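PDB 6XTZ: dally-like, isoform A from Drosophila melanogaster, which probably acts as a cell-surface proteoglycan, binding Wnt and Hedgehog proteins and shielding the palmitoleoyl lipid of Wnt to enable signalling at a distance. Local coordinates for residues A[58-63]-A[233-238]; A[82-87]-A[206-211]; A[190-195]-A[290-295]; A[268-273]-A[459-464]; A[495-498]-A[503-506]. The protein carries 5 engineered substitutions. All coordinates share one frame; numbering follows the deposited sequence.

Contact 1. Residues A[58-63]-A[233-238]; sequences AMQSRQ and MQHCGA
S61 reaches from helix 51-110 into the fork formed by Q234, the last residue of helix 224-234, and H235 in the turn that follows. Its hydroxyl meets H235 at the ring edge, near the ring plane, with S61 OG 2.7 Å from H235 NE2. The same oxygen gives a weak hydrogen bond to the amide of Q234, S61 OG lying 2.9 Å from Q234 OE1. Q234 extends with CG anti to its own backbone nitrogen (chi1 -179°), which lays the chain over the imidazole: Q234 CG stands 3.9 Å above the centre of the H235 ring. The other end of the amide is held by helix 51-110 as well, through a hydrogen bond from Q234 NE2 to Q64 OE1. Q60, one turn earlier than Q64, crosses H235 at about a right angle, its amide plane 69° from that of the imidazole. The bend is held through H235 O, bonded to R20, and through the C236 to C40 disulfide. Were H235 an alanine, the S61 hydroxyl would probably lose its close nitrogen neighbour and the extended Q234 chain the ring it lies on. With a ring nitrogen and an amide oxygen gathered round one hydroxyl, the contact is mainly polar, and it ties the long helix to a helix end partly shielded from solvent.

Contact 2. Residues A[82-87]-A[206-211]; sequences SKATKF and ALTTAS
A84 and L207 meet where two long helices, 51-110 and 185-216, run antiparallel through the middle of the all-helical glypican core. The short segments come within 8.7 Å axis to axis, with 157° between their N-to-C directions. A84 points toward the partner helix, and the CA atoms of A84 and T208 are the closest pair across the segments. The methyl is met by two neighbouring side chains: A84 CB lies 3.7 Å from L207 CD2 and 3.3 Å from T208 OG1. L207 carries its CG opposite the backbone nitrogen, chi1 179° and chi2 60° together bringing CD2 against the facing backbone, 3.6 Å from A84 N and 4.1 Å from K83 C. The T208 hydroxyl merely touches the methyl; its polar partners are K88 NZ and G204 O. K83 contributes little beyond the base of its side chain, which then turns away to a salt bridge with D448 on helix 441-455. That helix also reaches the pair from the side, where I449 packs on both F87 and L207, while M276 of helix 263-283 adds to the apolar surround of L207. Next along helix 51-110, F87 continues the interface in an edge-to-face pair with Y203. Between the segments the touching is apolar, polar links (T208 to K88, S211 to S77 O) joining the same helices one step away: the plain packing of an antiparallel helical bundle.

Contact 3. Residues A[190-195]-A[290-295]; sequences SVQIKR and VMVVEP. With O18 (O-palmitoleoyl serine), chain H.
V292 fits its two methyls against consecutive residues of helix 185-216, one on Q192 and one on I193. With chi1 at -51°, V292 CG1 sits opposite the carbonyl carbon, 3.8 Å from Q192 CB, while V292 CG2 takes the crowded position and faces I193 CG1 at 4.3 Å. Q192 runs extended past the valine in the opposite direction. I193 is turned with CG1 opposite its carbonyl carbon, an orientation that carries CD1 on to the acyl chain of O-palmitoleoyl serine, 4.0 Å from its C12. On the next residue of the short helix, V293 rests both methyls along the lipid: CG2 is 3.6 Å from C2, near the ester end, and CG1 lies 4.1 Å from C10 of the double bond. An alanine in place of V293 would probably open a gap along this part of the acyl chain. V290 CG1 approaches the ligand amine nitrogen at 4.0 Å. The short helix 290-293 lies beside helix 185-216, V292 turned to that helix and V293 to the lipid, the acyl chain running along both through V293 and I193; P295 stands at the N-cap position, right before helix 296-322, and helix 139-158 packs on S190 and K194.

Contact 4. Residues A[268-273]-A[459-464]; sequences EWENFA and FWSNLP
Two tryptophans are brought together by different first torsions: W269 holds CG anti to its backbone nitrogen (chi1 -173°), whereas W460 has CG opposite its carbonyl carbon (chi1 -62°). The indoles meet as a T-shaped, edge-to-face pair, the five-membered rings at 80° with centroids 4.4 Å apart. W460 supplies the edge. Its NE1 stands over one face of W269, 3.2 Å from W269 CD2 and offset toward the rim, and beside it W460 CD1 comes to 3.3 Å from W269 CG. A nitrogen-bearing edge set so closely on a ring face is consistent with a polar attraction to the pi cloud as well as close packing. The indole nitrogen of W269 is used otherwise, in a hydrogen bond to Y456 O. Behind the pair, the neighbouring F459 lays CD2 3.6 Å above the centre of the W460 indole, and F265 adds a second edge-to-face partner to W460, so that this ring is wedged among aromatics. At the more open margin E270 OE2 and S461 OG face each other 4.4 Å apart; a water lies close to both, but its distances are too short to be trusted. The firm polar partner of E270 is K458, in a salt bridge. The axes of the two short segments pass 10.4 Å apart, joining helix 263-283 to helix 459-467. Helix 51-110 closes over the aromatic group with M76 on W269 and F459 and I73 on W460, while A210 of helix 185-216 packs against W269.

Contact 5. Residues A[495-498]-A[503-506]; sequences SITT and NPEF
T497 packs on N503 and P504 where an Asx turn that overlaps a type I beta turn, from N503 to F506, lies against an extended strip of the same long loop between helices 459-467 and 513-538. The contact is a loop-to-loop packing between two irregular parts of the same loop, with T497 and N503 the residues nearest in the backbone. The work is done by one methyl. T497 holds OG1 anti to its backbone nitrogen (chi1 176°), where it can accept from E499 N, and this leaves CG2 directed at the turn. There T497 CG2 meets the amide of N503 at ND2, 3.4 Å away, and the proline ring at P504 CD, 3.8 Å away. The threonine and asparagine side chains cross at about a right angle. The methyl touches the nitrogen end of the amide, and that nitrogen is hydrogen-bonded to N253 O of helix 248-258. N253 serves the other segment too, its side chain taking the N-H of T497 and giving a hydrogen bond to S495 O, so a single helix residue pins both sides of the loop. The backbone of the turn closes with F506 N 3.1 Å from N503 O. Inside it, the side-chain oxygen of N503 makes the Asx turn: E505 N donates to N503 OD1 over 2.8 Å, in the carbonyl plane and on a lone pair, with an N-H...O angle of 162°.

The five contacts are strung along an elongated helical body. Contact 3, which borders the palmitoleoyl serine, lies on the opposite side of the chain's centre from contacts 1 and 5, its centre about 59 Å from that of contact 1 and 51 Å from that of contact 5. Contacts 1 and 2 share helix 51-110 with centres about 37 Å apart, and the lipid pocket draws L94, L95, S98 and Q101 from the same helix. Helix 185-216 runs from contact 3 to contact 2, about 24 Å between centres. Contacts 2 and 4 touch directly, A210 CB lying 3.4 Å from F272 CZ, so the two pack on each other in the middle of the body.

Contact 1. Residues A[58-63]-A[233-238]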
# COMPACT_ATOMS: atom_id res chain seq x y z
N ALA A 58 27.44 -21.91 2.70
CA ALA A 58 27.27 -20.51 2.32
C ALA A 58 26.14 -20.35 1.32
O ALA A 58 25.26 -19.50 1.50
CB ALA A 58 28.58 -19.96 1.75
N MET A 59 26.15 -21.14 0.25
CA MET A 59 25.08 -21.06 -0.73
C MET A 59 23.76 -21.55 -0.15
O MET A 59 22.69 -21.12 -0.60
CB MET A 59 25.46 -21.85 -1.98
CG MET A 59 26.76 -21.39 -2.61
SD MET A 59 27.25 -22.36 -4.06
CE MET A 59 27.41 -23.99 -3.33
N GLN A 60 23.81 -22.43 0.85
CA GLN A 60 22.58 -22.88 1.50
C GLN A 60 21.93 -21.75 2.29
O GLN A 60 20.70 -21.59 2.25
CB GLN A 60 22.88 -24.07 2.41
CG GLN A 60 21.70 -24.51 3.26
CD GLN A 60 22.05 -25.66 4.19
OE1 GLN A 60 22.95 -26.45 3.92
NE2 GLN A 60 21.33 -25.75 5.31
N SER A 61 22.73 -20.96 3.01
CA SER A 61 22.17 -19.86 3.80
C SER A 61 21.59 -18.78 2.91
O SER A 61 20.54 -18.21 3.23
CB SER A 61 23.24 -19.27 4.72
OG SER A 61 23.33 -20.00 5.93
N ARG A 62 22.26 -18.46 1.80
CA ARG A 62 21.75 -17.43 0.91
C ARG A 62 20.45 -17.87 0.25
O ARG A 62 19.54 -17.05 0.06
CB ARG A 62 22.80 -17.08 -0.14
CG ARG A 62 22.36 -16.00 -1.11
CD ARG A 62 23.49 -15.57 -2.04
NE ARG A 62 23.04 -14.56 -2.99
CZ ARG A 62 23.83 -13.96 -3.88
NH1 ARG A 62 25.12 -14.26 -3.93
NH2 ARG A 62 23.32 -13.06 -4.71
N GLN A 63 20.33 -19.16 -0.09
CA GLN A 63 19.10 -19.64 -0.71
C GLN A 63 17.96 -19.74 0.30
O GLN A 63 16.80 -19.54 -0.07
CB GLN A 63 19.34 -21.00 -1.37
CG GLN A 63 20.22 -20.94 -2.60
CD GLN A 63 20.47 -22.30 -3.22
OE1 GLN A 63 19.88 -23.30 -2.80
NE2 GLN A 63 21.34 -22.35 -4.21
N MET A 233 27.08 -16.22 11.08
CA MET A 233 26.02 -16.26 12.08
C MET A 233 25.40 -17.64 12.19
O MET A 233 25.20 -18.15 13.29
CB MET A 233 24.96 -15.20 11.75
CG MET A 233 23.82 -15.10 12.74
SD MET A 233 22.43 -16.19 12.37
CE MET A 233 22.01 -15.65 10.71
N GLN A 234 25.09 -18.26 11.05
CA GLN A 234 24.25 -19.45 11.06
C GLN A 234 25.04 -20.76 11.10
O GLN A 234 24.60 -21.72 11.73
CB GLN A 234 23.32 -19.44 9.83
CG GLN A 234 22.37 -20.63 9.75
CD GLN A 234 21.42 -20.55 8.57
OE1 GLN A 234 21.32 -19.52 7.90
NE2 GLN A 234 20.72 -21.64 8.30
N HIS A 235 26.20 -20.82 10.44
CA HIS A 235 26.90 -22.08 10.27
C HIS A 235 28.26 -22.16 10.94
O HIS A 235 28.67 -23.25 11.34
CB HIS A 235 27.09 -22.39 8.77
CG HIS A 235 25.81 -22.58 8.03
ND1 HIS A 235 24.90 -23.57 8.34
CD2 HIS A 235 25.28 -21.90 6.98
CE1 HIS A 235 23.87 -23.50 7.52
NE2 HIS A 235 24.07 -22.49 6.68
N CYS A 236 28.98 -21.04 11.09
CA CYS A 236 30.35 -21.09 11.57
C CYS A 236 30.47 -21.54 13.02
O CYS A 236 31.58 -21.86 13.46
CB CYS A 236 31.03 -19.74 11.39
SG CYS A 236 31.35 -19.31 9.67
N GLY A 237 29.36 -21.57 13.77
CA GLY A 237 29.42 -22.09 15.13
C GLY A 237 29.82 -23.55 15.16
O GLY A 237 30.60 -23.97 16.02
N ALA A 238 29.30 -24.35 14.23
CA ALA A 238 29.65 -25.76 14.18
C ALA A 238 31.10 -25.97 13.76
O ALA A 238 31.70 -26.99 14.10
CB ALA A 238 28.71 -26.51 13.23

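Contact 2. Residues A[82-87]-A[206-211]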
# COMPACT_ATOMS: atom_id res chain seq x y z
N SER A 82 -5.01 -8.76 -4.96
CA SER A 82 -6.33 -9.31 -5.24
C SER A 82 -7.41 -8.55 -4.49
O SER A 82 -8.52 -8.37 -5.01
CB SER A 82 -6.37 -10.80 -4.89
OG SER A 82 -6.23 -11.01 -3.50
N LYS A 83 -7.12 -8.11 -3.26
CA LYS A 83 -8.09 -7.30 -2.52
C LYS A 83 -8.33 -5.96 -3.20
O LYS A 83 -9.45 -5.43 -3.16
CB LYS A 83 -7.61 -7.09 -1.09
CG LYS A 83 -7.55 -8.36 -0.25
CD LYS A 83 -8.94 -8.95 -0.03
CE LYS A 83 -8.86 -10.19 0.85
NZ LYS A 83 -10.19 -10.78 1.12
N ALA A 84 -7.30 -5.40 -3.84
CA ALA A 84 -7.49 -4.18 -4.62
C ALA A 84 -8.38 -4.44 -5.82
O ALA A 84 -9.21 -3.60 -6.18
CB ALA A 84 -6.14 -3.61 -5.05
N THR A 85 -8.22 -5.60 -6.46
CA THR A 85 -9.08 -5.95 -7.60
C THR A 85 -10.52 -6.19 -7.15
O THR A 85 -11.46 -5.78 -7.84
CB THR A 85 -8.52 -7.18 -8.32
OG1 THR A 85 -7.24 -6.87 -8.87
CG2 THR A 85 -9.46 -7.61 -9.44
N LYS A 86 -10.70 -6.85 -6.01
CA LYS A 86 -12.04 -7.05 -5.48
C LYS A 86 -12.69 -5.72 -5.11
O LYS A 86 -13.89 -5.52 -5.32
CB LYS A 86 -12.00 -7.99 -4.27
CG LYS A 86 -13.36 -8.30 -3.67
CD LYS A 86 -13.24 -9.20 -2.45
CE LYS A 86 -14.61 -9.50 -1.84
NZ LYS A 86 -14.51 -10.34 -0.62
N PHE A 87 -11.90 -4.80 -4.56
CA PHE A 87 -12.42 -3.49 -4.20
C PHE A 87 -12.90 -2.72 -5.42
O PHE A 87 -14.00 -2.15 -5.42
CB PHE A 87 -11.34 -2.70 -3.45
CG PHE A 87 -11.69 -1.26 -3.22
CD1 PHE A 87 -12.50 -0.89 -2.15
CD2 PHE A 87 -11.20 -0.26 -4.05
CE1 PHE A 87 -12.82 0.43 -1.93
CE2 PHE A 87 -11.52 1.06 -3.83
CZ PHE A 87 -12.33 1.41 -2.77
N ALA A 206 -3.86 3.18 -4.63
CA ALA A 206 -2.69 3.11 -3.77
C ALA A 206 -2.44 1.68 -3.30
O ALA A 206 -1.28 1.26 -3.18
CB ALA A 206 -2.85 4.05 -2.57
N LEU A 207 -3.50 0.92 -3.04
CA LEU A 207 -3.33 -0.47 -2.65
C LEU A 207 -2.74 -1.29 -3.79
O LEU A 207 -1.93 -2.20 -3.55
CB LEU A 207 -4.67 -1.06 -2.19
CG LEU A 207 -4.64 -2.53 -1.76
CD1 LEU A 207 -3.68 -2.74 -0.59
CD2 LEU A 207 -6.03 -3.02 -1.41
N THR A 208 -3.13 -0.99 -5.03
CA THR A 208 -2.57 -1.69 -6.18
C THR A 208 -1.09 -1.38 -6.34
O THR A 208 -0.28 -2.28 -6.55
CB THR A 208 -3.34 -1.32 -7.45
OG1 THR A 208 -4.68 -1.83 -7.37
CG2 THR A 208 -2.66 -1.91 -8.68
N THR A 209 -0.73 -0.10 -6.26
CA THR A 209 0.67 0.28 -6.42
C THR A 209 1.53 -0.32 -5.32
O THR A 209 2.67 -0.74 -5.57
CB THR A 209 0.80 1.81 -6.43
OG1 THR A 209 0.12 2.35 -5.29
CG2 THR A 209 0.20 2.38 -7.70
N ALA A 210 1.01 -0.38 -4.09
CA ALA A 210 1.76 -1.01 -3.01
C ALA A 210 2.00 -2.49 -3.29
O ALA A 210 3.06 -3.03 -2.94
CB ALA A 210 1.01 -0.85 -1.69
N SER A 211 1.04 -3.16 -3.93
CA SER A 211 1.25 -4.55 -4.31
C SER A 211 2.26 -4.67 -5.43
O SER A 211 3.04 -5.63 -5.48
CB SER A 211 -0.08 -5.19 -4.72
OG SER A 211 0.12 -6.50 -5.23

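Contact 3. Residues A[190-195]-A[290-295]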
# COMPACT_ATOMS: atom_id res chain seq x y z
N SER A 190 -21.67 18.79 -4.55
CA SER A 190 -20.58 18.58 -5.50
C SER A 190 -19.27 18.27 -4.78
O SER A 190 -18.50 17.42 -5.24
CB SER A 190 -20.42 19.81 -6.39
OG SER A 190 -21.58 20.05 -7.16
N VAL A 191 -19.01 18.94 -3.66
CA VAL A 191 -17.77 18.69 -2.93
C VAL A 191 -17.81 17.32 -2.26
O VAL A 191 -16.82 16.58 -2.30
CB VAL A 191 -17.52 19.82 -1.91
CG1 VAL A 191 -16.27 19.53 -1.11
CG2 VAL A 191 -17.40 21.15 -2.61
N GLN A 192 -18.94 16.97 -1.65
CA GLN A 192 -19.04 15.67 -0.98
C GLN A 192 -18.95 14.52 -1.98
O GLN A 192 -18.40 13.46 -1.64
CB GLN A 192 -20.34 15.59 -0.18
CG GLN A 192 -20.38 16.54 1.00
CD GLN A 192 -21.72 16.53 1.72
OE1 GLN A 192 -22.57 15.69 1.46
NE2 GLN A 192 -21.90 17.48 2.64
N ILE A 193 -19.46 14.71 -3.20
CA ILE A 193 -19.30 13.68 -4.23
C ILE A 193 -17.85 13.62 -4.69
O ILE A 193 -17.28 12.53 -4.84
CB ILE A 193 -20.26 13.95 -5.40
CG1 ILE A 193 -21.71 13.70 -4.98
CG2 ILE A 193 -19.89 13.09 -6.60
CD1 ILE A 193 -22.71 13.97 -6.08
N LYS A 194 -17.23 14.77 -4.92
CA LYS A 194 -15.84 14.80 -5.38
C LYS A 194 -14.91 14.16 -4.35
O LYS A 194 -14.07 13.32 -4.70
CB LYS A 194 -15.42 16.24 -5.68
CG LYS A 194 -13.97 16.40 -6.11
CD LYS A 194 -13.11 16.91 -4.96
CE LYS A 194 -11.70 17.23 -5.43
NZ LYS A 194 -10.84 17.66 -4.29
N ARG A 195 -15.05 14.55 -3.08
CA ARG A 195 -14.23 13.95 -2.03
C ARG A 195 -14.41 12.44 -1.99
O ARG A 195 -13.45 11.69 -1.82
CB ARG A 195 -14.58 14.55 -0.68
CG ARG A 195 -14.18 16.00 -0.49
CD ARG A 195 -14.82 16.53 0.78
NE ARG A 195 -14.31 17.83 1.19
CZ ARG A 195 -14.73 18.49 2.26
NH1 ARG A 195 -15.66 17.96 3.04
NH2 ARG A 195 -14.21 19.67 2.57
N VAL A 290 -22.46 6.37 0.30
CA VAL A 290 -23.84 6.15 0.69
C VAL A 290 -24.38 7.35 1.47
O VAL A 290 -25.58 7.64 1.42
CB VAL A 290 -23.96 4.84 1.50
CG1 VAL A 290 -25.40 4.54 1.85
CG2 VAL A 290 -23.35 3.69 0.72
N MET A 291 -23.51 8.07 2.17
CA MET A 291 -23.93 9.21 2.97
C MET A 291 -24.38 10.40 2.14
O MET A 291 -25.00 11.32 2.69
CB MET A 291 -22.80 9.64 3.91
CG MET A 291 -22.37 8.57 4.90
SD MET A 291 -23.72 8.02 5.96
CE MET A 291 -24.16 9.55 6.78
N VAL A 292 -24.09 10.42 0.84
CA VAL A 292 -24.52 11.51 -0.03
C VAL A 292 -25.76 11.15 -0.84
O VAL A 292 -26.39 12.05 -1.41
CB VAL A 292 -23.39 11.96 -0.98
CG1 VAL A 292 -22.11 12.23 -0.19
CG2 VAL A 292 -23.15 10.92 -2.06
N VAL A 293 -26.13 9.87 -0.91
CA VAL A 293 -27.30 9.44 -1.67
C VAL A 293 -28.46 9.03 -0.79
O VAL A 293 -29.61 9.05 -1.26
CB VAL A 293 -26.94 8.31 -2.65
CG1 VAL A 293 -25.96 8.80 -3.70
CG2 VAL A 293 -26.35 7.13 -1.89
N GLU A 294 -28.21 8.64 0.46
CA GLU A 294 -29.32 8.35 1.38
C GLU A 294 -30.20 9.56 1.62
O GLU A 294 -31.43 9.43 1.49
CB GLU A 294 -28.76 7.79 2.69
CG GLU A 294 -28.39 6.32 2.64
CD GLU A 294 -29.53 5.41 3.07
OE1 GLU A 294 -29.30 4.20 3.24
OE2 GLU A 294 -30.66 5.92 3.25
N PRO A 295 -29.68 10.76 1.97
CA PRO A 295 -30.58 11.89 2.21
C PRO A 295 -30.78 12.74 0.97
O PRO A 295 -30.88 13.97 1.07
CB PRO A 295 -29.84 12.67 3.31
CG PRO A 295 -28.40 12.49 2.93
CD PRO A 295 -28.28 11.11 2.29
CA O18 H . -26.82 0.24 -0.89
CB O18 H . -27.36 0.67 -2.24
C1 O18 H . -27.54 2.78 -3.30
C2 O18 H . -26.81 4.05 -3.63
C3 O18 H . -25.40 3.82 -4.18
C4 O18 H . -24.78 5.09 -4.74
C5 O18 H . -23.45 4.89 -5.43
C6 O18 H . -22.92 6.13 -6.12
C7 O18 H . -23.83 6.66 -7.22
C8 O18 H . -23.31 7.94 -7.89
C9 O18 H . -23.25 9.11 -6.96
C10 O18 H . -24.01 10.19 -7.02
C11 O18 H . -25.10 10.45 -8.01
C12 O18 H . -25.53 11.92 -8.05
C13 O18 H . -26.70 12.18 -8.99
C14 O18 H . -27.11 13.65 -9.08
C15 O18 H . -27.54 14.27 -7.77
C16 O18 H . -28.02 15.69 -7.92
C O18 H . -25.36 -0.10 -1.20
N O18 H . -26.91 1.31 0.09
OG O18 H . -26.77 1.94 -2.60
O11 O18 H . -28.67 2.53 -3.63
O O18 H . -24.88 -1.17 -0.84

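Contact 4. Residues A[268-273]-A[459-464]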
# COMPACT_ATOMS: atom_id res chain seq x y z
N GLU A 268 8.68 4.22 4.73
CA GLU A 268 7.60 4.75 3.90
C GLU A 268 6.43 3.78 3.83
O GLU A 268 5.28 4.21 3.66
CB GLU A 268 8.12 5.07 2.50
CG GLU A 268 9.17 6.17 2.47
CD GLU A 268 8.62 7.52 2.89
OE1 GLU A 268 7.39 7.70 2.92
OE2 GLU A 268 9.44 8.42 3.19
N TRP A 269 6.69 2.47 3.94
CA TRP A 269 5.60 1.51 4.00
C TRP A 269 4.71 1.76 5.22
O TRP A 269 3.48 1.61 5.14
CB TRP A 269 6.16 0.09 4.02
CG TRP A 269 5.12 -1.00 3.93
CD1 TRP A 269 4.51 -1.64 4.96
CD2 TRP A 269 4.59 -1.57 2.73
NE1 TRP A 269 3.63 -2.58 4.48
CE2 TRP A 269 3.66 -2.55 3.11
CE3 TRP A 269 4.81 -1.34 1.36
CZ2 TRP A 269 2.94 -3.31 2.18
CZ3 TRP A 269 4.10 -2.09 0.44
CH2 TRP A 269 3.18 -3.06 0.86
N GLU A 270 5.32 2.14 6.34
CA GLU A 270 4.53 2.52 7.51
C GLU A 270 3.72 3.78 7.25
O GLU A 270 2.56 3.87 7.67
CB GLU A 270 5.45 2.71 8.72
CG GLU A 270 6.12 1.43 9.20
CD GLU A 270 6.88 1.62 10.50
OE1 GLU A 270 6.84 2.74 11.05
OE2 GLU A 270 7.51 0.66 10.97
N ASN A 271 4.31 4.75 6.55
CA ASN A 271 3.55 5.94 6.17
C ASN A 271 2.40 5.58 5.25
O ASN A 271 1.31 6.15 5.35
CB ASN A 271 4.47 6.97 5.50
CG ASN A 271 5.52 7.52 6.44
OD1 ASN A 271 5.37 7.46 7.66
ND2 ASN A 271 6.59 8.07 5.87
N PHE A 272 2.62 4.62 4.34
CA PHE A 272 1.54 4.15 3.48
C PHE A 272 0.42 3.51 4.29
O PHE A 272 -0.76 3.75 4.03
CB PHE A 272 2.09 3.16 2.45
CG PHE A 272 1.04 2.29 1.82
CD1 PHE A 272 0.25 2.77 0.78
CD2 PHE A 272 0.83 0.99 2.26
CE1 PHE A 272 -0.71 1.97 0.20
CE2 PHE A 272 -0.14 0.19 1.68
CZ PHE A 272 -0.91 0.68 0.65
N ALA A 273 0.78 2.69 5.28
CA ALA A 273 -0.24 2.02 6.09
C ALA A 273 -1.02 3.02 6.94
O ALA A 273 -2.22 2.85 7.15
CB ALA A 273 0.40 0.95 6.97
N PHE A 459 5.53 -5.07 8.24
CA PHE A 459 5.94 -6.27 7.51
C PHE A 459 7.44 -6.28 7.25
O PHE A 459 8.11 -7.30 7.44
CB PHE A 459 5.17 -6.39 6.20
CG PHE A 459 5.70 -7.46 5.28
CD1 PHE A 459 5.31 -8.78 5.44
CD2 PHE A 459 6.59 -7.15 4.27
CE1 PHE A 459 5.81 -9.77 4.61
CE2 PHE A 459 7.09 -8.13 3.43
CZ PHE A 459 6.69 -9.44 3.60
N TRP A 460 7.99 -5.15 6.81
CA TRP A 460 9.38 -5.12 6.37
C TRP A 460 10.35 -5.16 7.55
O TRP A 460 11.37 -5.84 7.48
CB TRP A 460 9.62 -3.89 5.50
CG TRP A 460 8.78 -3.90 4.26
CD1 TRP A 460 7.60 -3.24 4.05
CD2 TRP A 460 9.04 -4.64 3.06
NE1 TRP A 460 7.12 -3.52 2.80
CE2 TRP A 460 7.98 -4.37 2.16
CE3 TRP A 460 10.06 -5.50 2.65
CZ2 TRP A 460 7.92 -4.93 0.89
CZ3 TRP A 460 10.00 -6.05 1.38
CH2 TRP A 460 8.93 -5.77 0.52
N SER A 461 10.05 -4.44 8.63
CA SER A 461 10.92 -4.49 9.80
C SER A 461 10.78 -5.80 10.56
O SER A 461 11.66 -6.13 11.37
CB SER A 461 10.62 -3.31 10.73
OG SER A 461 9.28 -3.32 11.18
N ASN A 462 9.71 -6.55 10.33
CA ASN A 462 9.51 -7.84 10.97
C ASN A 462 10.16 -8.99 10.22
O ASN A 462 10.26 -10.09 10.77
CB ASN A 462 8.01 -8.11 11.14
CG ASN A 462 7.72 -9.31 12.02
OD1 ASN A 462 7.78 -9.21 13.25
ND2 ASN A 462 7.39 -10.43 11.40
N LEU A 463 10.59 -8.77 8.98
CA LEU A 463 11.25 -9.84 8.22
C LEU A 463 12.46 -10.42 8.94
O LEU A 463 12.54 -11.66 9.06
CB LEU A 463 11.62 -9.33 6.82
CG LEU A 463 10.58 -9.54 5.72
CD1 LEU A 463 11.06 -8.93 4.42
CD2 LEU A 463 10.30 -11.03 5.55
N PRO A 464 13.41 -9.63 9.45
CA PRO A 464 14.52 -10.25 10.20
C PRO A 464 14.07 -11.05 11.40
O PRO A 464 14.62 -12.13 11.67
CB PRO A 464 15.38 -9.04 10.61
CG PRO A 464 14.48 -7.87 10.51
CD PRO A 464 13.57 -8.17 9.36
O HOH W 1 8.06 -1.54 9.85

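Contact 5. Residues A[495-498]-A[503-506]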
# COMPACT_ATOMS: atom_id res chain seq x y z
N SER A 495 23.35 -4.56 20.60
CA SER A 495 21.90 -4.55 20.62
C SER A 495 21.36 -4.46 19.20
O SER A 495 22.10 -4.19 18.25
CB SER A 495 21.37 -3.40 21.47
OG SER A 495 21.78 -2.15 20.95
N ILE A 496 20.06 -4.70 19.06
CA ILE A 496 19.43 -4.65 17.74
C ILE A 496 19.55 -3.24 17.20
O ILE A 496 19.04 -2.28 17.79
CB ILE A 496 17.97 -5.11 17.82
CG1 ILE A 496 17.89 -6.58 18.23
CG2 ILE A 496 17.28 -4.90 16.48
CD1 ILE A 496 16.49 -7.13 18.27
N THR A 497 20.24 -3.10 16.07
CA THR A 497 20.53 -1.79 15.51
C THR A 497 19.33 -1.22 14.77
O THR A 497 18.51 -1.95 14.21
CB THR A 497 21.74 -1.86 14.57
OG1 THR A 497 21.95 -0.58 13.96
CG2 THR A 497 21.50 -2.90 13.48
N THR A 498 19.24 0.11 14.78
CA THR A 498 18.22 0.83 14.02
C THR A 498 18.82 1.92 13.15
O THR A 498 18.08 2.76 12.61
CB THR A 498 17.16 1.44 14.95
OG1 THR A 498 17.80 2.28 15.91
CG2 THR A 498 16.39 0.34 15.68
N ASN A 503 25.88 -1.23 10.68
CA ASN A 503 25.42 -2.44 11.33
C ASN A 503 26.61 -3.04 12.06
O ASN A 503 27.72 -3.05 11.50
CB ASN A 503 24.86 -3.45 10.32
CG ASN A 503 24.21 -4.64 10.98
OD1 ASN A 503 24.88 -5.52 11.51
ND2 ASN A 503 22.88 -4.68 10.94
N PRO A 504 26.44 -3.52 13.29
CA PRO A 504 27.59 -4.07 14.04
C PRO A 504 28.22 -5.29 13.38
O PRO A 504 29.39 -5.58 13.66
CB PRO A 504 26.99 -4.42 15.41
CG PRO A 504 25.74 -3.61 15.50
CD PRO A 504 25.21 -3.51 14.10
N GLU A 505 27.49 -6.00 12.53
CA GLU A 505 27.98 -7.21 11.89
C GLU A 505 28.51 -6.94 10.48
O GLU A 505 28.83 -7.90 9.76
CB GLU A 505 26.88 -8.26 11.84
CG GLU A 505 26.26 -8.55 13.20
CD GLU A 505 27.29 -9.01 14.21
OE1 GLU A 505 28.24 -9.71 13.81
OE2 GLU A 505 27.15 -8.67 15.40
N PHE A 506 28.61 -5.68 10.07
CA PHE A 506 29.08 -5.32 8.75
C PHE A 506 30.11 -4.21 8.87
O PHE A 506 29.98 -3.32 9.72
CB PHE A 506 27.92 -4.87 7.84
CG PHE A 506 26.94 -5.96 7.52
CD1 PHE A 506 25.98 -6.34 8.45
CD2 PHE A 506 26.97 -6.60 6.30
CE1 PHE A 506 25.07 -7.34 8.16
CE2 PHE A 506 26.06 -7.61 6.00
CZ PHE A 506 25.11 -7.98 6.93